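Local structure of 2L protein (Yaba-like disease virus, 3IT8) at residues 71-76 / 89-94; 115-120 / 134-139; 210-215 / 283-288; 250-255 / 265-270. The protein probably binds host tumour necrosis factor, using an MHC class I-like fold in which a helix-topped beta platform is joined to an immunoglobulin-like domain. All blocks are in the same frame, centred on the assembly; numbering follows the deposited sequence.

Contact 1 (71-76 / 89-94)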
loop_
_atom_site.group_PDB
_atom_site.type_symbol
_atom_site.label_atom_id
_atom_site.label_comp_id
_atom_site.label_asym_id
_atom_site.label_seq_id
_atom_site.Cartn_x
_atom_site.Cartn_y
_atom_site.Cartn_z
ATOM N N SER D 71 26.214 -40.873 1.498
ATOM C CA SER D 71 26.240 -41.545 2.777
ATOM C C SER D 71 24.848 -41.831 3.352
ATOM O O SER D 71 24.552 -42.956 3.742
ATOM C CB SER D 71 27.051 -40.712 3.762
ATOM O OG SER D 71 26.953 -41.272 5.052
ATOM N N LEU D 72 23.997 -40.814 3.395
ATOM C CA LEU D 72 22.669 -40.976 3.948
ATOM C C LEU D 72 21.817 -41.893 3.099
ATOM O O LEU D 72 20.951 -42.578 3.612
ATOM C CB LEU D 72 21.991 -39.615 4.097
ATOM C CG LEU D 72 20.589 -39.674 4.695
ATOM C CD1 LEU D 72 20.587 -40.436 6.013
ATOM C CD2 LEU D 72 20.090 -38.264 4.875
ATOM N N MET D 73 22.048 -41.907 1.794
ATOM C CA MET D 73 21.274 -42.776 0.912
ATOM C C MET D 73 21.772 -44.202 1.048
ATOM O O MET D 73 21.011 -45.154 0.969
ATOM C CB MET D 73 21.400 -42.320 -0.528
ATOM C CG MET D 73 20.734 -41.004 -0.764
ATOM S SD MET D 73 20.691 -40.567 -2.480
ATOM C CE MET D 73 19.667 -41.905 -3.099
ATOM N N LYS D 74 23.070 -44.349 1.248
ATOM C CA LYS D 74 23.645 -45.663 1.432
ATOM C C LYS D 74 22.986 -46.239 2.698
ATOM O O LYS D 74 22.558 -47.383 2.715
ATOM C CB LYS D 74 25.154 -45.539 1.628
ATOM C CG LYS D 74 25.849 -46.857 1.803
ATOM C CD LYS D 74 27.284 -46.651 2.182
ATOM C CE LYS D 74 27.926 -47.949 2.633
ATOM N NZ LYS D 74 29.359 -47.734 3.027
ATOM N N GLU D 75 22.902 -45.432 3.755
ATOM C CA GLU D 75 22.294 -45.871 5.009
ATOM C C GLU D 75 20.852 -46.300 4.752
ATOM O O GLU D 75 20.422 -47.353 5.198
ATOM C CB GLU D 75 22.307 -44.740 6.043
ATOM C CG GLU D 75 21.795 -45.160 7.412
ATOM C CD GLU D 75 21.483 -43.981 8.317
ATOM O OE1 GLU D 75 22.359 -43.107 8.492
ATOM O OE2 GLU D 75 20.358 -43.932 8.860
ATOM N N THR D 76 20.112 -45.477 4.018
ATOM C CA THR D 76 18.720 -45.751 3.715
ATOM C C THR D 76 18.541 -47.014 2.900
ATOM O O THR D 76 17.611 -47.779 3.121
ATOM C CB THR D 76 18.087 -44.601 2.943
ATOM O OG1 THR D 76 18.203 -43.402 3.716
ATOM C CG2 THR D 76 16.609 -44.902 2.660
ATOM N N THR D 89 17.860 -53.048 -5.657
ATOM C CA THR D 89 19.177 -52.898 -6.260
ATOM C C THR D 89 19.759 -51.519 -6.001
ATOM O O THR D 89 20.951 -51.380 -5.690
ATOM C CB THR D 89 19.106 -53.045 -7.766
ATOM O OG1 THR D 89 18.363 -54.218 -8.087
ATOM C CG2 THR D 89 20.498 -53.139 -8.354
ATOM N N SER D 90 18.913 -50.498 -6.142
ATOM C CA SER D 90 19.348 -49.120 -5.952
ATOM C C SER D 90 18.280 -48.181 -5.410
ATOM O O SER D 90 17.103 -48.530 -5.321
ATOM C CB SER D 90 19.853 -48.563 -7.276
ATOM O OG SER D 90 18.794 -48.532 -8.215
ATOM N N LEU D 91 18.724 -46.970 -5.074
ATOM C CA LEU D 91 17.881 -45.916 -4.525
ATOM C C LEU D 91 18.238 -44.613 -5.227
ATOM O O LEU D 91 19.408 -44.337 -5.489
ATOM C CB LEU D 91 18.138 -45.786 -3.027
ATOM C CG LEU D 91 17.134 -44.948 -2.248
ATOM C CD1 LEU D 91 15.745 -45.536 -2.428
ATOM C CD2 LEU D 91 17.507 -44.947 -0.772
ATOM N N SER D 92 17.230 -43.817 -5.546
ATOM C CA SER D 92 17.454 -42.544 -6.229
ATOM C C SER D 92 16.710 -41.361 -5.612
ATOM O O SER D 92 15.552 -41.479 -5.185
ATOM C CB SER D 92 17.041 -42.634 -7.698
ATOM O OG SER D 92 17.873 -43.503 -8.428
ATOM N N LEU D 93 17.385 -40.216 -5.566
ATOM C CA LEU D 93 16.785 -38.996 -5.047
ATOM C C LEU D 93 16.600 -38.071 -6.247
ATOM O O LEU D 93 17.557 -37.514 -6.763
ATOM C CB LEU D 93 17.691 -38.335 -4.024
ATOM C CG LEU D 93 17.142 -36.986 -3.548
ATOM C CD1 LEU D 93 15.776 -37.199 -2.933
ATOM C CD2 LEU D 93 18.097 -36.331 -2.539
ATOM N N ILE D 94 15.364 -37.928 -6.703
ATOM C CA ILE D 94 15.065 -37.094 -7.862
ATOM C C ILE D 94 14.487 -35.768 -7.405
ATOM O O ILE D 94 13.444 -35.717 -6.764
ATOM C CB ILE D 94 14.036 -37.782 -8.788
ATOM C CG1 ILE D 94 14.529 -39.173 -9.180
ATOM C CG2 ILE D 94 13.813 -36.952 -10.036
ATOM C CD1 ILE D 94 15.884 -39.176 -9.800
#

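Contact 2 (115-120 / 134-139)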
loop_
_atom_site.group_PDB
_atom_site.type_symbol
_atom_site.label_atom_id
_atom_site.label_comp_id
_atom_site.label_asym_id
_atom_site.label_seq_id
_atom_site.Cartn_x
_atom_site.Cartn_y
_atom_site.Cartn_z
ATOM N N GLY D 115 10.330 -48.970 -8.290
ATOM C CA GLY D 115 9.366 -47.924 -8.597
ATOM C C GLY D 115 9.305 -46.811 -7.570
ATOM O O GLY D 115 9.947 -46.901 -6.532
ATOM N N PRO D 116 8.525 -45.748 -7.830
ATOM C CA PRO D 116 8.382 -44.606 -6.921
ATOM C C PRO D 116 8.106 -45.033 -5.498
ATOM O O PRO D 116 7.313 -45.940 -5.259
ATOM C CB PRO D 116 7.225 -43.821 -7.525
ATOM C CG PRO D 116 6.443 -44.871 -8.233
ATOM C CD PRO D 116 7.523 -45.673 -8.901
ATOM N N LEU D 117 8.761 -44.364 -4.556
ATOM C CA LEU D 117 8.628 -44.686 -3.145
ATOM C C LEU D 117 7.924 -43.575 -2.354
ATOM O O LEU D 117 6.766 -43.725 -1.961
ATOM C CB LEU D 117 10.018 -44.960 -2.572
ATOM C CG LEU D 117 10.084 -45.681 -1.243
ATOM C CD1 LEU D 117 9.297 -46.972 -1.349
ATOM C CD2 LEU D 117 11.524 -45.954 -0.884
ATOM N N ALA D 118 8.613 -42.462 -2.124
ATOM C CA ALA D 118 8.035 -41.349 -1.369
ATOM C C ALA D 118 8.341 -39.991 -1.964
ATOM O O ALA D 118 9.425 -39.749 -2.489
ATOM C CB ALA D 118 8.516 -41.377 0.073
ATOM N N ARG D 119 7.375 -39.095 -1.832
ATOM C CA ARG D 119 7.452 -37.729 -2.354
ATOM C C ARG D 119 7.538 -36.739 -1.194
ATOM O O ARG D 119 6.813 -36.862 -0.213
ATOM C CB ARG D 119 6.201 -37.480 -3.200
ATOM C CG ARG D 119 5.931 -36.059 -3.588
ATOM C CD ARG D 119 4.603 -35.958 -4.338
ATOM N NE ARG D 119 4.650 -36.567 -5.660
ATOM C CZ ARG D 119 4.057 -37.710 -5.983
ATOM N NH1 ARG D 119 3.362 -38.373 -5.071
ATOM N NH2 ARG D 119 4.164 -38.188 -7.218
ATOM N N TYR D 120 8.426 -35.762 -1.297
ATOM C CA TYR D 120 8.602 -34.789 -0.223
ATOM C C TYR D 120 7.716 -33.579 -0.424
ATOM O O TYR D 120 7.794 -32.919 -1.455
ATOM C CB TYR D 120 10.050 -34.320 -0.156
ATOM C CG TYR D 120 10.323 -33.353 0.970
ATOM C CD1 TYR D 120 10.521 -33.809 2.276
ATOM C CD2 TYR D 120 10.329 -31.972 0.751
ATOM C CE1 TYR D 120 10.708 -32.908 3.337
ATOM C CE2 TYR D 120 10.517 -31.074 1.805
ATOM C CZ TYR D 120 10.701 -31.553 3.086
ATOM O OH TYR D 120 10.873 -30.687 4.128
ATOM N N GLY D 134 2.855 -47.846 0.285
ATOM C CA GLY D 134 3.462 -47.156 1.413
ATOM C C GLY D 134 4.976 -47.197 1.290
ATOM O O GLY D 134 5.509 -47.720 0.309
ATOM N N PHE D 135 5.681 -46.643 2.271
ATOM C CA PHE D 135 7.143 -46.648 2.236
ATOM C C PHE D 135 7.715 -46.839 3.633
ATOM O O PHE D 135 7.189 -46.302 4.616
ATOM C CB PHE D 135 7.675 -45.346 1.628
ATOM C CG PHE D 135 7.449 -44.133 2.485
ATOM C CD1 PHE D 135 8.355 -43.796 3.486
ATOM C CD2 PHE D 135 6.331 -43.326 2.295
ATOM C CE1 PHE D 135 8.150 -42.665 4.288
ATOM C CE2 PHE D 135 6.115 -42.193 3.089
ATOM C CZ PHE D 135 7.026 -41.862 4.087
ATOM N N PRO D 136 8.809 -47.607 3.739
ATOM C CA PRO D 136 9.460 -47.876 5.022
ATOM C C PRO D 136 10.046 -46.623 5.661
ATOM O O PRO D 136 10.843 -45.919 5.044
ATOM C CB PRO D 136 10.530 -48.898 4.653
ATOM C CG PRO D 136 10.914 -48.498 3.270
ATOM C CD PRO D 136 9.565 -48.208 2.626
ATOM N N LYS D 137 9.644 -46.338 6.895
ATOM C CA LYS D 137 10.149 -45.164 7.591
ATOM C C LYS D 137 11.528 -45.432 8.192
ATOM O O LYS D 137 11.677 -45.657 9.393
ATOM C CB LYS D 137 9.148 -44.709 8.660
ATOM C CG LYS D 137 7.943 -43.977 8.065
ATOM C CD LYS D 137 6.963 -43.516 9.124
ATOM C CE LYS D 137 6.233 -44.698 9.749
ATOM N NZ LYS D 137 5.238 -44.277 10.776
ATOM N N VAL D 138 12.535 -45.389 7.324
ATOM C CA VAL D 138 13.917 -45.629 7.700
ATOM C C VAL D 138 14.822 -44.627 6.998
ATOM O O VAL D 138 14.390 -43.921 6.091
ATOM C CB VAL D 138 14.359 -47.042 7.283
ATOM C CG1 VAL D 138 13.353 -48.052 7.777
ATOM C CG2 VAL D 138 14.488 -47.125 5.772
ATOM N N GLY D 139 16.081 -44.581 7.420
ATOM C CA GLY D 139 17.035 -43.668 6.823
ATOM C C GLY D 139 16.577 -42.227 6.681
ATOM O O GLY D 139 16.035 -41.621 7.612
#

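Contact 3 (210-215 / 283-288)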
loop_
_atom_site.group_PDB
_atom_site.type_symbol
_atom_site.label_atom_id
_atom_site.label_comp_id
_atom_site.label_asym_id
_atom_site.label_seq_id
_atom_site.Cartn_x
_atom_site.Cartn_y
_atom_site.Cartn_z
ATOM N N PRO D 210 12.813 -30.091 -24.607
ATOM C CA PRO D 210 12.096 -31.366 -24.466
ATOM C C PRO D 210 10.946 -31.476 -23.496
ATOM O O PRO D 210 10.160 -32.423 -23.576
ATOM C CB PRO D 210 13.215 -32.367 -24.179
ATOM C CG PRO D 210 14.243 -31.535 -23.497
ATOM C CD PRO D 210 14.233 -30.231 -24.231
ATOM N N ASP D 211 10.837 -30.517 -22.583
ATOM C CA ASP D 211 9.742 -30.522 -21.623
ATOM C C ASP D 211 8.462 -30.013 -22.279
ATOM O O ASP D 211 8.415 -28.910 -22.838
ATOM C CB ASP D 211 10.084 -29.669 -20.387
ATOM C CG ASP D 211 10.658 -28.292 -20.742
ATOM O OD1 ASP D 211 11.690 -28.226 -21.450
ATOM O OD2 ASP D 211 10.084 -27.273 -20.293
ATOM N N VAL D 212 7.424 -30.835 -22.224
ATOM C CA VAL D 212 6.138 -30.474 -22.791
ATOM C C VAL D 212 5.086 -31.049 -21.892
ATOM O O VAL D 212 5.242 -32.144 -21.363
ATOM C CB VAL D 212 5.937 -31.050 -24.210
ATOM C CG1 VAL D 212 4.468 -31.080 -24.557
ATOM C CG2 VAL D 212 6.646 -30.182 -25.212
ATOM N N ILE D 213 4.025 -30.290 -21.693
ATOM C CA ILE D 213 2.934 -30.763 -20.877
ATOM C C ILE D 213 1.658 -30.514 -21.631
ATOM O O ILE D 213 1.509 -29.518 -22.338
ATOM C CB ILE D 213 2.894 -30.083 -19.505
ATOM C CG1 ILE D 213 4.117 -30.516 -18.695
ATOM C CG2 ILE D 213 1.629 -30.484 -18.773
ATOM C CD1 ILE D 213 4.208 -29.902 -17.327
ATOM N N THR D 214 0.734 -31.439 -21.461
ATOM C CA THR D 214 -0.519 -31.394 -22.158
ATOM C C THR D 214 -1.698 -31.490 -21.199
ATOM O O THR D 214 -1.684 -32.288 -20.248
ATOM C CB THR D 214 -0.547 -32.552 -23.167
ATOM O OG1 THR D 214 -1.118 -32.101 -24.383
ATOM C CG2 THR D 214 -1.358 -33.715 -22.645
ATOM N N LYS D 215 -2.711 -30.663 -21.453
ATOM C CA LYS D 215 -3.937 -30.656 -20.650
ATOM C C LYS D 215 -5.163 -30.840 -21.531
ATOM O O LYS D 215 -5.323 -30.160 -22.543
ATOM C CB LYS D 215 -4.091 -29.340 -19.871
ATOM C CG LYS D 215 -3.143 -29.185 -18.717
ATOM C CD LYS D 215 -3.490 -28.002 -17.848
ATOM C CE LYS D 215 -2.627 -28.021 -16.594
ATOM N NZ LYS D 215 -3.121 -27.094 -15.531
ATOM N N VAL D 283 -1.631 -27.359 -25.180
ATOM C CA VAL D 283 -0.204 -27.668 -25.155
ATOM C C VAL D 283 0.652 -26.602 -24.495
ATOM O O VAL D 283 0.648 -25.449 -24.927
ATOM C CB VAL D 283 0.308 -27.877 -26.583
ATOM C CG1 VAL D 283 1.815 -27.945 -26.604
ATOM C CG2 VAL D 283 -0.301 -29.143 -27.153
ATOM N N PHE D 284 1.387 -26.992 -23.452
ATOM C CA PHE D 284 2.263 -26.064 -22.744
ATOM C C PHE D 284 3.710 -26.314 -23.125
ATOM O O PHE D 284 4.245 -27.392 -22.892
ATOM C CB PHE D 284 2.100 -26.213 -21.242
ATOM C CG PHE D 284 0.741 -25.855 -20.752
ATOM C CD1 PHE D 284 -0.268 -26.806 -20.707
ATOM C CD2 PHE D 284 0.461 -24.556 -20.321
ATOM C CE1 PHE D 284 -1.539 -26.472 -20.238
ATOM C CE2 PHE D 284 -0.813 -24.207 -19.848
ATOM C CZ PHE D 284 -1.814 -25.168 -19.806
ATOM N N HIS D 285 4.337 -25.309 -23.719
ATOM C CA HIS D 285 5.729 -25.406 -24.136
ATOM C C HIS D 285 6.381 -24.018 -24.114
ATOM O O HIS D 285 5.684 -23.009 -24.129
ATOM C CB HIS D 285 5.796 -25.988 -25.537
ATOM C CG HIS D 285 7.186 -26.165 -26.042
ATOM N ND1 HIS D 285 7.981 -27.223 -25.672
ATOM C CD2 HIS D 285 7.938 -25.395 -26.860
ATOM C CE1 HIS D 285 9.166 -27.099 -26.241
ATOM N NE2 HIS D 285 9.167 -25.998 -26.966
ATOM N N ASP D 286 7.710 -23.966 -24.074
ATOM C CA ASP D 286 8.415 -22.685 -24.037
ATOM C C ASP D 286 8.011 -21.781 -25.194
ATOM O O ASP D 286 7.757 -20.592 -25.005
ATOM C CB ASP D 286 9.926 -22.916 -24.018
ATOM C CG ASP D 286 10.456 -23.163 -22.613
ATOM O OD1 ASP D 286 9.648 -23.554 -21.738
ATOM O OD2 ASP D 286 11.678 -22.969 -22.390
ATOM N N THR D 287 7.961 -22.337 -26.394
ATOM C CA THR D 287 7.515 -21.576 -27.552
ATOM C C THR D 287 6.007 -21.690 -27.364
ATOM O O THR D 287 5.544 -22.715 -26.885
ATOM C CB THR D 287 7.970 -22.258 -28.859
ATOM O OG1 THR D 287 7.356 -23.545 -28.987
ATOM C CG2 THR D 287 9.491 -22.447 -28.841
ATOM N N LEU D 288 5.239 -20.668 -27.716
ATOM C CA LEU D 288 3.779 -20.699 -27.491
ATOM C C LEU D 288 3.407 -21.016 -26.039
ATOM O O LEU D 288 2.996 -22.125 -25.743
ATOM C CB LEU D 288 3.061 -21.700 -28.438
ATOM C CG LEU D 288 3.117 -23.239 -28.690
ATOM C CD1 LEU D 288 4.422 -23.591 -29.340
ATOM C CD2 LEU D 288 2.889 -24.064 -27.445
HETATM O O HOH W 1 9.134 -26.310 -22.699
#

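Contact 4 (250-255 / 265-270)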
loop_
_atom_site.group_PDB
_atom_site.type_symbol
_atom_site.label_atom_id
_atom_site.label_comp_id
_atom_site.label_asym_id
_atom_site.label_seq_id
_atom_site.Cartn_x
_atom_site.Cartn_y
_atom_site.Cartn_z
ATOM N N PHE D 250 6.807 -38.825 -14.839
ATOM C CA PHE D 250 5.525 -38.857 -15.525
ATOM C C PHE D 250 5.686 -39.411 -16.940
ATOM O O PHE D 250 6.537 -38.947 -17.703
ATOM C CB PHE D 250 4.921 -37.463 -15.589
ATOM C CG PHE D 250 3.449 -37.474 -15.796
ATOM C CD1 PHE D 250 2.592 -37.800 -14.751
ATOM C CD2 PHE D 250 2.910 -37.228 -17.049
ATOM C CE1 PHE D 250 1.217 -37.884 -14.952
ATOM C CE2 PHE D 250 1.534 -37.310 -17.260
ATOM C CZ PHE D 250 0.689 -37.640 -16.206
ATOM N N PRO D 251 4.856 -40.401 -17.312
ATOM C CA PRO D 251 4.856 -41.066 -18.622
ATOM C C PRO D 251 4.393 -40.185 -19.775
ATOM O O PRO D 251 3.195 -39.969 -19.952
ATOM C CB PRO D 251 3.894 -42.236 -18.429
ATOM C CG PRO D 251 3.784 -42.382 -16.952
ATOM C CD PRO D 251 3.811 -40.974 -16.454
ATOM N N TRP D 252 5.331 -39.664 -20.551
ATOM C CA TRP D 252 4.981 -38.850 -21.706
ATOM C C TRP D 252 5.566 -39.602 -22.890
ATOM O O TRP D 252 6.732 -39.989 -22.865
ATOM C CB TRP D 252 5.607 -37.448 -21.624
ATOM C CG TRP D 252 4.951 -36.499 -20.657
ATOM C CD1 TRP D 252 5.534 -35.909 -19.583
ATOM C CD2 TRP D 252 3.604 -36.006 -20.700
ATOM N NE1 TRP D 252 4.647 -35.080 -18.952
ATOM C CE2 TRP D 252 3.452 -35.119 -19.615
ATOM C CE3 TRP D 252 2.510 -36.231 -21.548
ATOM C CZ2 TRP D 252 2.248 -34.450 -19.350
ATOM C CZ3 TRP D 252 1.306 -35.564 -21.282
ATOM C CH2 TRP D 252 1.190 -34.685 -20.192
ATOM N N ASN D 253 4.766 -39.821 -23.925
ATOM C CA ASN D 253 5.264 -40.532 -25.086
ATOM C C ASN D 253 6.115 -39.590 -25.937
ATOM O O ASN D 253 5.679 -39.090 -26.984
ATOM C CB ASN D 253 4.097 -41.083 -25.891
ATOM C CG ASN D 253 4.496 -42.247 -26.749
ATOM O OD1 ASN D 253 5.219 -42.097 -27.734
ATOM N ND2 ASN D 253 4.038 -43.426 -26.376
ATOM N N ILE D 254 7.332 -39.337 -25.460
ATOM C CA ILE D 254 8.267 -38.464 -26.162
ATOM C C ILE D 254 9.432 -39.283 -26.699
ATOM O O ILE D 254 9.903 -40.204 -26.043
ATOM C CB ILE D 254 8.835 -37.373 -25.228
ATOM C CG1 ILE D 254 7.688 -36.609 -24.586
ATOM C CG2 ILE D 254 9.694 -36.388 -26.013
ATOM C CD1 ILE D 254 8.139 -35.438 -23.738
ATOM N N LYS D 255 9.884 -38.953 -27.899
ATOM C CA LYS D 255 11.012 -39.636 -28.512
ATOM C C LYS D 255 11.793 -38.541 -29.202
ATOM O O LYS D 255 11.203 -37.601 -29.741
ATOM C CB LYS D 255 10.542 -40.650 -29.552
ATOM C CG LYS D 255 9.710 -41.787 -28.999
ATOM C CD LYS D 255 9.493 -42.864 -30.058
ATOM C CE LYS D 255 8.560 -43.963 -29.567
ATOM N NZ LYS D 255 7.178 -43.454 -29.337
ATOM N N LEU D 265 6.133 -35.685 -29.488
ATOM C CA LEU D 265 5.263 -36.284 -28.488
ATOM C C LEU D 265 3.907 -36.709 -29.040
ATOM O O LEU D 265 3.386 -36.111 -29.992
ATOM C CB LEU D 265 5.044 -35.277 -27.367
ATOM C CG LEU D 265 3.725 -35.403 -26.608
ATOM C CD1 LEU D 265 3.813 -36.557 -25.625
ATOM C CD2 LEU D 265 3.424 -34.110 -25.892
ATOM N N THR D 266 3.337 -37.738 -28.423
ATOM C CA THR D 266 2.028 -38.241 -28.815
ATOM C C THR D 266 1.224 -38.539 -27.570
ATOM O O THR D 266 1.576 -39.441 -26.830
ATOM C CB THR D 266 2.139 -39.534 -29.628
ATOM O OG1 THR D 266 2.654 -39.230 -30.926
ATOM C CG2 THR D 266 0.782 -40.195 -29.774
ATOM N N ASP D 267 0.151 -37.788 -27.335
ATOM C CA ASP D 267 -0.670 -38.016 -26.153
ATOM C C ASP D 267 -2.066 -38.476 -26.535
ATOM O O ASP D 267 -2.768 -37.798 -27.278
ATOM C CB ASP D 267 -0.750 -36.748 -25.306
ATOM C CG ASP D 267 -1.302 -37.017 -23.925
ATOM O OD1 ASP D 267 -0.803 -37.949 -23.262
ATOM O OD2 ASP D 267 -2.227 -36.305 -23.492
ATOM N N LEU D 268 -2.466 -39.630 -26.014
ATOM C CA LEU D 268 -3.771 -40.208 -26.322
ATOM C C LEU D 268 -4.770 -40.057 -25.170
ATOM O O LEU D 268 -4.375 -39.957 -24.013
ATOM C CB LEU D 268 -3.598 -41.691 -26.660
ATOM C CG LEU D 268 -4.692 -42.358 -27.491
ATOM C CD1 LEU D 268 -4.704 -41.727 -28.877
ATOM C CD2 LEU D 268 -4.441 -43.850 -27.588
ATOM N N VAL D 269 -6.062 -40.044 -25.489
ATOM C CA VAL D 269 -7.098 -39.902 -24.469
ATOM C C VAL D 269 -8.345 -40.711 -24.792
ATOM O O VAL D 269 -8.831 -40.707 -25.928
ATOM C CB VAL D 269 -7.504 -38.424 -24.291
ATOM C CG1 VAL D 269 -8.728 -38.310 -23.397
ATOM C CG2 VAL D 269 -6.367 -37.665 -23.673
ATOM N N ARG D 270 -8.862 -41.397 -23.779
ATOM C CA ARG D 270 -10.056 -42.229 -23.915
ATOM C C ARG D 270 -11.308 -41.359 -23.807
ATOM O O ARG D 270 -11.729 -41.009 -22.708
ATOM C CB ARG D 270 -10.064 -43.283 -22.808
ATOM C CG ARG D 270 -10.221 -44.711 -23.283
ATOM C CD ARG D 270 -11.658 -45.037 -23.621
ATOM N NE ARG D 270 -11.819 -46.461 -23.903
ATOM C CZ ARG D 270 -12.990 -47.062 -24.093
ATOM N NH1 ARG D 270 -14.117 -46.363 -24.032
ATOM N NH2 ARG D 270 -13.034 -48.367 -24.337
#

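Contact 1 (71-76 / 89-94)
Met73 and Thr76 of helix 61-82 pack onto Leu91 and Leu93 of strand 90-100, a buried apolar helix-on-sheet contact inside the MHC class I-like platform of the N-terminal domain. There the helix lies over an eight-stranded antiparallel sheet, and the short helix and strand segments run at 136° to each other, their axes 8.9 Å apart at closest approach. Met73 does most of the reaching. Its CG stands anti to the carbonyl carbon, and a bend at chi3 (63°) sets CE against the strand backbone, where it sits 3.4 Å from Leu91 O and 4.0 Å from Leu91 CG. The Met73 and Leu93 side chains cross at about a right angle, with Met73 SD 4.0 Å from Leu93 CB. Tyr7 and Val9 of the adjacent strand 2-10 also touch Met73, so its side chain touches two strands. One helix turn on, Thr76 turns its two branches to different tasks. OG1 is hydrogen-bonded to Leu72 O at 2.9 Å and also to Met140 N, while Thr76 N reaches the same carbonyl from the opposite face of its plane. The methyl is given over to the sheet: Thr76 CG2 meets Leu91 CD2 at 3.5 Å.

Contact 2 (115-120 / 134-139)
Phe135 carries CG between its own backbone N and carbonyl carbon (chi1 69°), the crowded position, while Leu117 holds CG anti to the backbone N (chi1 -163°); between them these torsions bring Leu117 against Phe135 CB. The leucine touches with CG and CD1, crossing Phe135 at about a right angle, and Leu117 CD1 lies 3.8 Å from Phe135 CB. The same methyl reaches Pro136 CD at 4.2 Å. Ala118 comes in over a face of the ring: its CB stands 3.8 Å from the Phe135 ring centroid and 17° off the ring normal, a CH-pi contact displaced slightly toward CD2. Leu117 and Ala118 form a classic beta bulge opposite Val110 of strand 103-112, within the antiparallel sheet of the MHC-like platform, which probably helps both to face Phe135. The facing residues lie in the loop between strand 126-129 and helix 148-174, and just beyond them Lys137 is the centre of an inverse gamma turn, closed by Val138 N to Pro136 O at 2.9 Å. Phe127 of strand 126-129 touches both Ala118 and Phe135, and Ile80 of helix 61-82 packs against both Leu117 and Pro136.

Contact 3 (210-215 / 283-288)
The Phe284 ring meets strand 213-218 at its edge, where Ile213 O and Lys215 CB lie in the ring plane. The extended Lys215 chain then runs past the ring, with Lys215 CD 3.4 Å from Phe284 CE1, before NZ forms a salt bridge with Glu236; Tyr228 packs edge-to-face with the same ring. The His285 ring has Asp286 CB over one face, toward the rim, and Thr287 O in plane at its edge. Val212 CG2 also touches that imidazole, and His285 ND1 makes a weak hydrogen bond to Asp211 O (3.3 Å, 137°).

The backbones pair directly. Ile213 and Phe284 form an antiparallel hydrogen-bonded pair: Ile213 N gives to Phe284 O at 3.1 Å, and Phe284 N gives to Ile213 O at 2.8 Å. Thr214 and Val283 follow as a non-hydrogen-bonded pair. Water 1 accepts from Asp286 N (3.1 Å) and lies 2.7 Å from Asp211 O. Asp211 OD2 and Asp286 OD1 are 4.0 Å apart, their carboxylate planes 87° to each other. Asp211 OD2 is hydrogen-bonded to Thr100 OG1; both side chains also bond Ile1 N, and the chain's amino terminus, probably charged, would offset their repulsion.

Ile213 and Phe284 turn one face of the sheet to Leu103 of the N-terminal domain. On the other face Thr214 meets Asp267, and Val283 packs beside Cys202, which is disulfide-bonded to Cys281. Two antiparallel sheets facing each other around such a disulfide are the beta sandwich of the immunoglobulin fold.

Contact 4 (250-255 / 265-270)
Leu265 begins the contact by lying against Ile254 and the carbonyl of Asn253. It is paired with Ile254 as an antiparallel non-hydrogen-bonded pair of the hairpin formed by strands 254-255 and 263-271. Its CG is anti to the backbone N (chi1 152°), and from there Leu265 CD1 touches three residues: Asn253 O at 3.4 Å, Ile254 CG1 at 4.0 Å, and Trp252 CE3 at 4.3 Å. Leu265 CA also makes a CA-H...O contact with Asn253 O.

Thr266 supplies the hydrogen bond between the segments, its N donating to Asn253 O at 3.1 Å. That carbonyl belongs to the central residue of an inverse gamma turn, in which Ile254 N bonds Trp252 O at 2.7 Å. Thr266 O lies near Asn253 CB, 3.2 Å away.

Asp267 comes last, crossing Trp252 obliquely with its carboxylate plane 63° from the indole. Asp267 OD1 sits at the edge of the indole, near its plane, 3.7 Å from Trp252 CZ3, while Phe250 CD2 lies over one indole face. The other carboxylate oxygen, OD2, is hydrogen-bonded to Trp216 NE1 of strand 213-218.

With the acid oxygen at the rim, the slightly positive C-H edge of the Trp252 indole probably favours its approach, while the bond from Trp216 to OD2 helps fix the carboxylate there.

In the fold
Contacts 1 and 2 belong to the MHC-like platform and meet each other, with Thr76 OG1 3.3 Å from Gly139 CA. Both involve its large sheet and both rest on apolar contacts, but contact 1 is buried between helix 61-82 and the sheet, whereas contact 2 joins a sheet strand to a loop at the surface. Contacts 3 and 4 lie in the immunoglobulin-like domain. Contact 3, also buried, pairs strands within the three-stranded sheet through backbone hydrogen bonds; contact 4, partly buried, closes a hairpin at the edge of the four-stranded sheet and is nested inside contact 3's loop. Val212 CG1 and Leu265 CD2, 3.5 Å apart, bring contacts 3 and 4 together. Centres of contacts 1 and 3 are about 32 Å apart.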